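Local coordinates for uncharacterized protein (PDB 6R9N), which senses iron and oxygen for bacterial chemotaxis, using a diiron centre that holds a stable iron-peroxy species, at residues A[180-185]-A[225-230]. Sequence-based numbering, arbitrary orientation.
Sequences TFVEDF and HGAIYK. With FE (Fe (III) ion), chain C.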
ATOM      1  N   THR A 180      19.878 -15.418  11.261  1.00 38.62           N
ATOM      2  CA  THR A 180      19.956 -14.720   9.985  1.00 40.00           C
ATOM      3  C   THR A 180      19.280 -15.527   8.878  1.00 35.83           C
ATOM      4  O   THR A 180      18.472 -14.991   8.112  1.00 32.53           O
ATOM      5  CB  THR A 180      21.414 -14.420   9.619  1.00 40.43           C
ATOM      6  OG1 THR A 180      22.018 -13.620  10.645  1.00 45.67           O
ATOM      7  CG2 THR A 180      21.488 -13.655   8.296  1.00 35.39           C
ATOM      8  N   PHE A 181      19.581 -16.820   8.794  1.00 33.36           N
ATOM      9  CA  PHE A 181      19.026 -17.691   7.768  1.00 35.38           C
ATOM     10  C   PHE A 181      17.984 -18.667   8.306  1.00 37.67           C
ATOM     11  O   PHE A 181      18.066 -19.127   9.444  1.00 38.78           O
ATOM     12  CB  PHE A 181      20.152 -18.458   7.079  1.00 34.22           C
ATOM     13  CG  PHE A 181      21.189 -17.563   6.469  1.00 36.27           C
ATOM     14  CD1 PHE A 181      20.891 -16.810   5.333  1.00 30.74           C
ATOM     15  CD2 PHE A 181      22.452 -17.443   7.047  1.00 31.92           C
ATOM     16  CE1 PHE A 181      21.842 -15.973   4.765  1.00 31.58           C
ATOM     17  CE2 PHE A 181      23.412 -16.621   6.483  1.00 34.13           C
ATOM     18  CZ  PHE A 181      23.109 -15.875   5.344  1.00 35.68           C
ATOM     19  N   VAL A 182      16.983 -18.952   7.478  1.00 35.19           N
ATOM     20  CA  VAL A 182      16.059 -20.059   7.705  1.00 37.00           C
ATOM     21  C   VAL A 182      16.827 -21.377   7.627  1.00 39.34           C
ATOM     22  O   VAL A 182      17.602 -21.605   6.689  1.00 39.48           O
ATOM     23  CB  VAL A 182      14.936 -20.008   6.657  1.00 32.41           C
ATOM     24  CG1 VAL A 182      13.943 -21.133   6.841  1.00 33.15           C
ATOM     25  CG2 VAL A 182      14.221 -18.681   6.696  1.00 30.62           C
ATOM     26  N   GLU A 183      16.659 -22.250   8.633  1.00 41.49           N
ATOM     27  CA  GLU A 183      17.259 -23.573   8.426  1.00 44.26           C
ATOM     28  C   GLU A 183      16.295 -24.740   8.575  1.00 44.03           C
ATOM     29  O   GLU A 183      16.649 -25.862   8.224  1.00 47.25           O
ATOM     30  CB  GLU A 183      18.523 -23.788   9.249  1.00 53.24           C
ATOM     31  CG  GLU A 183      19.733 -22.983   8.631  1.00 61.73           C
ATOM     32  CD  GLU A 183      20.114 -23.506   7.241  1.00 67.74           C
ATOM     33  OE1 GLU A 183      20.500 -22.701   6.369  1.00 75.76           O
ATOM     34  OE2 GLU A 183      19.961 -24.722   6.982  1.00 73.02           O
ATOM     35  N   ASP A 184      15.066 -24.509   9.005  1.00 45.73           N
ATOM     36  CA  ASP A 184      14.067 -25.576   8.972  1.00 44.63           C
ATOM     37  C   ASP A 184      12.798 -24.967   8.397  1.00 39.83           C
ATOM     38  O   ASP A 184      12.115 -24.192   9.075  1.00 37.84           O
ATOM     39  CB  ASP A 184      13.812 -26.206  10.346  1.00 42.51           C
ATOM     40  CG  ASP A 184      12.746 -27.288  10.294  1.00 51.47           C
ATOM     41  OD1 ASP A 184      12.739 -28.094   9.310  1.00 52.27           O
ATOM     42  OD2 ASP A 184      11.882 -27.317  11.204  1.00 56.44           O
ATOM     43  N   PHE A 185      12.522 -25.299   7.132  1.00 43.35           N
ATOM     44  CA  PHE A 185      11.366 -24.732   6.447  1.00 38.07           C
ATOM     45  C   PHE A 185      10.074 -25.049   7.184  1.00 37.97           C
ATOM     46  O   PHE A 185       9.167 -24.208   7.249  1.00 37.33           O
ATOM     47  CB  PHE A 185      11.299 -25.236   5.008  1.00 38.83           C
ATOM     48  CG  PHE A 185      10.357 -24.453   4.149  1.00 36.09           C
ATOM     49  CD1 PHE A 185      10.654 -23.151   3.802  1.00 35.05           C
ATOM     50  CD2 PHE A 185       9.163 -25.002   3.717  1.00 38.83           C
ATOM     51  CE1 PHE A 185       9.778 -22.411   3.035  1.00 35.73           C
ATOM     52  CE2 PHE A 185       8.282 -24.276   2.936  1.00 35.44           C
ATOM     53  CZ  PHE A 185       8.588 -22.972   2.597  1.00 34.91           C
ATOM     54  N   HIS A 225      10.792  -8.756   5.621  1.00 30.31           N
ATOM     55  CA  HIS A 225      10.511  -9.165   6.998  1.00 32.38           C
ATOM     56  C   HIS A 225      10.997 -10.591   7.220  1.00 30.37           C
ATOM     57  O   HIS A 225      10.677 -11.483   6.431  1.00 28.37           O
ATOM     58  CB  HIS A 225       9.008  -9.119   7.338  1.00 31.21           C
ATOM     59  CG  HIS A 225       8.300  -7.889   6.859  1.00 34.17           C
ATOM     60  ND1 HIS A 225       8.226  -6.734   7.609  1.00 32.91           N
ATOM     61  CD2 HIS A 225       7.601  -7.645   5.723  1.00 29.47           C
ATOM     62  CE1 HIS A 225       7.528  -5.828   6.952  1.00 29.52           C
ATOM     63  NE2 HIS A 225       7.148  -6.351   5.799  1.00 32.77           N
ATOM     64  N   GLY A 226      11.749 -10.811   8.297  1.00 30.00           N
ATOM     65  CA  GLY A 226      12.095 -12.157   8.709  1.00 28.35           C
ATOM     66  C   GLY A 226      13.357 -12.667   8.059  1.00 30.61           C
ATOM     67  O   GLY A 226      14.001 -12.000   7.247  1.00 29.61           O
ATOM     68  N   ALA A 227      13.695 -13.906   8.412  1.00 31.84           N
ATOM     69  CA  ALA A 227      14.991 -14.464   8.068  1.00 29.73           C
ATOM     70  C   ALA A 227      15.090 -14.761   6.573  1.00 28.85           C
ATOM     71  O   ALA A 227      14.088 -14.871   5.857  1.00 28.88           O
ATOM     72  CB  ALA A 227      15.269 -15.730   8.877  1.00 30.24           C
ATOM     73  N   ILE A 228      16.331 -14.916   6.123  1.00 28.19           N
ATOM     74  CA  ILE A 228      16.713 -15.027   4.716  1.00 28.99           C
ATOM     75  C   ILE A 228      16.745 -16.494   4.307  1.00 29.43           C
ATOM     76  O   ILE A 228      17.200 -17.352   5.071  1.00 32.78           O
ATOM     77  CB  ILE A 228      18.090 -14.355   4.495  1.00 25.60           C
ATOM     78  CG1 ILE A 228      17.983 -12.843   4.702  1.00 23.81           C
ATOM     79  CG2 ILE A 228      18.668 -14.696   3.102  1.00 27.78           C
ATOM     80  CD1 ILE A 228      19.228 -12.195   5.266  1.00 29.45           C
ATOM     81  N   TYR A 229      16.276 -16.788   3.093  1.00 28.86           N
ATOM     82  CA  TYR A 229      16.346 -18.135   2.530  1.00 27.14           C
ATOM     83  C   TYR A 229      17.636 -18.292   1.738  1.00 29.37           C
ATOM     84  O   TYR A 229      17.944 -17.458   0.879  1.00 31.62           O
ATOM     85  CB  TYR A 229      15.139 -18.400   1.614  1.00 27.77           C
ATOM     86  CG  TYR A 229      13.801 -18.091   2.258  1.00 25.85           C
ATOM     87  CD1 TYR A 229      13.298 -16.791   2.288  1.00 25.75           C
ATOM     88  CD2 TYR A 229      13.042 -19.095   2.832  1.00 24.21           C
ATOM     89  CE1 TYR A 229      12.076 -16.507   2.881  1.00 23.66           C
ATOM     90  CE2 TYR A 229      11.822 -18.822   3.425  1.00 24.18           C
ATOM     91  CZ  TYR A 229      11.347 -17.523   3.452  1.00 24.48           C
ATOM     92  OH  TYR A 229      10.144 -17.242   4.064  1.00 26.32           O
ATOM     93  N   LYS A 230      18.409 -19.333   2.041  1.00 31.47           N
ATOM     94  CA  LYS A 230      19.603 -19.620   1.258  1.00 33.21           C
ATOM     95  C   LYS A 230      19.672 -21.113   0.966  1.00 35.79           C
ATOM     96  O   LYS A 230      19.038 -21.928   1.642  1.00 34.85           O
ATOM     97  CB  LYS A 230      20.886 -19.099   1.925  1.00 34.34           C
ATOM     98  CG  LYS A 230      21.400 -19.903   3.095  1.00 40.65           C
ATOM     99  CD  LYS A 230      22.815 -19.432   3.471  1.00 40.86           C
ATOM    100  CE  LYS A 230      23.219 -19.865   4.886  1.00 42.95           C
ATOM    101  NZ  LYS A 230      23.279 -21.339   5.088  1.00 47.19           N
TER
HETATM  102 FE    FE C 301       6.142  -5.088   4.274  1.00 28.08          FE
HETATM  103  O   HOH W   1      18.211 -20.345   4.568  1.00 34.91           O
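A single beta bridge, Phe181 to Ile228, joins the loop 180-185 to the chain leaving the diiron site of this metallo-beta-lactamase-like fold. Two backbone hydrogen bonds flank it. Ile228 N points almost straight at Thr180 O (2.9 Å) and lies in that carbonyl's plane. Val182 N returns the bond to Ile228 O, also at 2.9 Å, from above the carbonyl plane. Ile228 O also meets the edge of the Phe181 ring. A water accepts from Lys230 N and lies within hydrogen-bonding distance of Val182 O and Ile228 O, with more acceptors in reach than it has protons.

At the start of 225-230, His225 NE2 binds iron at 2.2 Å, with Asp84, Asp167 and Gln224 on the same metal. The bridge lies three residues after this iron ligand; strand 229-230, an outermost strand of its sheet within this chain, follows.

Phe181 is sandwiched. Lys230 CE sits over one face, 3.5 Å from the ring centroid, and Thr180 CG2 covers the other. Lys230 bends at chi4 (62°), so NZ makes an off-centre cation-pi contact and a weak, 3.3 Å salt bridge to Glu183 OE1. Val182 CG2 touches Ala227 CB and lies over one face of the Tyr229 ring, 4.3 Å from its centroid. Phe185 CE1 approaches Tyr229 CE2 obliquely, while Tyr229 OH hydrogen-bonds to Gly169 O. Asp184 is the N-cap of helix 185-199, its OD2 accepting a weak hydrogen bond from Lys187 N.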